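Local coordinates for protein transcriptional regulator, LuxR family (Burkholderia thailandensis, PDB 3MQQ) that regulates transcription as a LuxR-family protein that probably binds DNA, and is represented here by its PAS domain, at the interface of chains A and B. Residues are numbered along the deposited sequence; one frame, centred on the assembly and turned at random. Chains: chain A/B, Transcriptional regulator, LuxR family.

Contact 1: the interface of chains A and B. Residues chain A 96-97, 106-107; chain B 3, 8, 11-12.
B:Leu11, at the end of helix 5-11, pushes its forked tip between A:Val107 of strand 106-112 and the backbone of A:Leu97, just past strand 87-96. One methyl of the fork, CD2, lies 3.7 Å from CG2 of A:Val107. On its other flank the same CD2 comes within 4.0 Å of A:Leu97 CA. The second methyl, CD1, turns instead toward the main chain of A:Ala96, with the carbonyl oxygen O 3.9 Å from it, a van der Waals approach. The side chains of A:Val107 and B:Leu11 run alongside each other in opposite senses, so that their methyl ends overlap. A:Val107 CG2 also reaches helix 5-11 itself, 3.7 Å from B:Ala8 CA and near the B:Ala8 methyl, while CG1 points toward B:Ala12. The valine sits over the last turn of the helix and the residue that follows it, and the small B:Ala8 lets the strand come near the helix backbone.

B:Ile3 covers the start of the strand with its longer branch. Its CD1 rests 3.5 Å from the backbone N of A:Gly106 and also touches CA of that glycine, which has no side chain to hold the isoleucine off.

Behind this layer, the partner's own residues hold the probes in place. Within chain B, B:Ile3 CD1 packs 4.0 Å from B:Leu11 CD2, so the two tips form one apolar surface. B:Ile3 CG2 faces back to the B:Ala8 methyl, about 4.0 Å from its CB. In B:Leu11, CG stands anti to the backbone N (chi1 -175°), which carries the fork away from the helix and into chain A.

This apolar patch docks the N-terminal segment and helix of one PAS domain onto strands of the other. It would help hold the two copies together if the deposited pair is also the dimer in solution.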
loop_
_atom_site.group_PDB
_atom_site.type_symbol
_atom_site.label_atom_id
_atom_site.label_comp_id
_atom_site.label_asym_id
_atom_site.label_seq_id
_atom_site.Cartn_x
_atom_site.Cartn_y
_atom_site.Cartn_z
ATOM N N ALA A 96 9.519 -0.839 -9.598
ATOM C CA ALA A 96 10.073 0.007 -10.657
ATOM C C ALA A 96 9.275 -0.129 -11.926
ATOM O O ALA A 96 8.779 -1.219 -12.262
ATOM C CB ALA A 96 11.545 -0.373 -10.933
ATOM N N LEU A 97 9.209 0.955 -12.680
ATOM C CA LEU A 97 8.586 0.921 -13.986
ATOM C C LEU A 97 9.323 -0.060 -14.914
ATOM O O LEU A 97 8.701 -0.742 -15.719
ATOM C CB LEU A 97 8.585 2.323 -14.591
ATOM C CG LEU A 97 7.860 2.571 -15.912
ATOM C CD1 LEU A 97 6.383 2.240 -15.776
ATOM C CD2 LEU A 97 8.057 4.007 -16.357
ATOM N N GLY A 106 9.386 4.780 -10.292
ATOM C CA GLY A 106 8.745 3.692 -9.551
ATOM C C GLY A 106 7.620 4.189 -8.689
ATOM O O GLY A 106 7.395 5.396 -8.559
ATOM N N VAL A 107 6.870 3.219 -8.166
ATOM C CA VAL A 107 5.774 3.446 -7.230
ATOM C C VAL A 107 6.221 2.846 -5.921
ATOM O O VAL A 107 6.606 1.688 -5.889
ATOM C CB VAL A 107 4.473 2.744 -7.697
ATOM C CG1 VAL A 107 3.328 2.933 -6.685
ATOM C CG2 VAL A 107 4.064 3.279 -9.048
ATOM N N ILE B 3 5.313 8.529 -14.316
ATOM C CA ILE B 3 4.181 7.595 -14.028
ATOM C C ILE B 3 2.903 8.381 -13.711
ATOM O O ILE B 3 2.910 9.251 -12.830
ATOM C CB ILE B 3 4.529 6.623 -12.860
ATOM C CG1 ILE B 3 5.866 5.914 -13.138
ATOM C CG2 ILE B 3 3.388 5.621 -12.614
ATOM C CD1 ILE B 3 6.306 4.955 -12.035
ATOM N N ALA B 8 0.288 4.098 -11.940
ATOM C CA ALA B 8 0.708 3.794 -10.566
ATOM C C ALA B 8 -0.212 2.739 -9.951
ATOM O O ALA B 8 0.247 1.767 -9.376
ATOM C CB ALA B 8 0.735 5.046 -9.697
ATOM N N LEU B 11 0.593 -0.647 -11.496
ATOM C CA LEU B 11 1.990 -1.071 -11.278
ATOM C C LEU B 11 2.256 -1.421 -9.814
ATOM O O LEU B 11 3.254 -2.095 -9.514
ATOM C CB LEU B 11 2.958 0.059 -11.677
ATOM C CG LEU B 11 4.481 -0.155 -11.661
ATOM C CD1 LEU B 11 4.873 -1.189 -12.723
ATOM C CD2 LEU B 11 5.224 1.159 -11.881
ATOM N N ALA B 12 1.397 -0.933 -8.910
ATOM C CA ALA B 12 1.670 -0.999 -7.464
ATOM C C ALA B 12 1.986 -2.396 -6.991
ATOM O O ALA B 12 1.340 -3.334 -7.386
ATOM C CB ALA B 12 0.487 -0.428 -6.654
#

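Contact 2: the interface of chains A and B. Residues chain A 3, 7, 11; chain B 97, 105-107.
A:Ile3 CD1 lies over the face of the peptide at the backbone N of B:Gly106, 3.6 Å away, a packing contact and not a polar one. The same methyl is 3.7 Å from CB of B:Ala105, and CB of B:Leu97 stands close by, so the end of the isoleucine lies against both ends of the loop that joins strands 87-96 and 106-112. Its CG1 branch is anti to the carbonyl carbon (chi1 -67°), which directs CD1 into this notch while CG2 turns back toward A:Thr7 in its own chain.

A:Leu11 adds the second probe. Its CD2 meets B:Val107 CG2 at 3.7 Å, the two side chains passing at a slant, and touches the B:Leu97 backbone at CA. B:Leu97 answers from its own side: CD1 bends over the leucine tip, 4.0 Å from A:Leu11 CD2, and heads on toward A:Thr7, whose methyl CG2 is 4.3 Å from it. A:Thr7 turns this methyl, not its hydroxyl OG1, toward B:Leu97. B:Leu97 is thus touched at CB by A:Ile3, and its CD1 branch lies against A:Leu11 and A:Thr7.

In the fold, A:Ile3 begins the ordered chain and A:Thr7 and A:Leu11 lie on helix 5-11, whereas the B residues mark where strand 87-96 has just ended and strand 106-112 begins.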
loop_
_atom_site.group_PDB
_atom_site.type_symbol
_atom_site.label_atom_id
_atom_site.label_comp_id
_atom_site.label_asym_id
_atom_site.label_seq_id
_atom_site.Cartn_x
_atom_site.Cartn_y
_atom_site.Cartn_z
ATOM N N ILE A 3 -14.795 6.829 -7.543
ATOM C CA ILE A 3 -13.401 7.237 -7.181
ATOM C C ILE A 3 -12.441 7.012 -8.359
ATOM O O ILE A 3 -12.294 5.884 -8.840
ATOM C CB ILE A 3 -12.910 6.484 -5.913
ATOM C CG1 ILE A 3 -13.712 6.931 -4.685
ATOM C CG2 ILE A 3 -11.418 6.709 -5.683
ATOM C CD1 ILE A 3 -13.561 6.014 -3.483
ATOM N N THR A 7 -7.872 10.612 -7.193
ATOM C CA THR A 7 -8.517 10.609 -5.889
ATOM C C THR A 7 -8.046 9.440 -5.010
ATOM O O THR A 7 -7.708 9.636 -3.831
ATOM C CB THR A 7 -10.053 10.602 -6.019
ATOM O OG1 THR A 7 -10.478 11.777 -6.726
ATOM C CG2 THR A 7 -10.691 10.588 -4.643
ATOM N N LEU A 11 -6.348 9.716 -1.422
ATOM C CA LEU A 11 -7.159 9.205 -0.301
ATOM C C LEU A 11 -6.509 8.038 0.455
ATOM O O LEU A 11 -6.935 7.716 1.573
ATOM C CB LEU A 11 -8.532 8.734 -0.832
ATOM C CG LEU A 11 -9.681 8.269 0.092
ATOM C CD1 LEU A 11 -10.107 9.399 1.016
ATOM C CD2 LEU A 11 -10.886 7.738 -0.691
ATOM N N LEU B 97 -14.242 7.157 1.399
ATOM C CA LEU B 97 -14.373 8.479 0.836
ATOM C C LEU B 97 -15.093 9.425 1.816
ATOM O O LEU B 97 -14.774 10.615 1.883
ATOM C CB LEU B 97 -15.097 8.406 -0.512
ATOM C CG LEU B 97 -15.206 9.705 -1.315
ATOM C CD1 LEU B 97 -13.843 10.253 -1.789
ATOM C CD2 LEU B 97 -16.177 9.524 -2.484
ATOM N N ALA B 105 -18.108 3.884 -0.844
ATOM C CA ALA B 105 -16.926 4.023 -1.697
ATOM C C ALA B 105 -15.657 4.165 -0.851
ATOM O O ALA B 105 -15.638 4.886 0.144
ATOM C CB ALA B 105 -17.064 5.204 -2.657
ATOM N N GLY B 106 -14.603 3.452 -1.231
ATOM C CA GLY B 106 -13.324 3.670 -0.579
ATOM C C GLY B 106 -12.170 3.067 -1.347
ATOM O O GLY B 106 -12.357 2.450 -2.394
ATOM N N VAL B 107 -10.971 3.306 -0.818
ATOM C CA VAL B 107 -9.737 2.712 -1.357
ATOM C C VAL B 107 -9.227 1.706 -0.327
ATOM O O VAL B 107 -9.075 2.023 0.839
ATOM C CB VAL B 107 -8.657 3.799 -1.693
ATOM C CG1 VAL B 107 -7.468 3.212 -2.502
ATOM C CG2 VAL B 107 -9.268 4.919 -2.499
#

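Contact 1 and contact 2 lie about 20 Å apart, measured between the centres of their C-alpha atoms, and are twins related by the two-fold symmetry of the interface. Residues 3, 11, 97, 106 and 107 serve in both, with the chains exchanged. The weighting differs: residue 107 has more of its surface buried in contact 1, residues 3 and 97 in contact 2. Each chain packs its leading segment and helix 5-11 against the other, in a reciprocal way that would suit a PAS dimer, although the structure alone does not prove that the pair forms in solution.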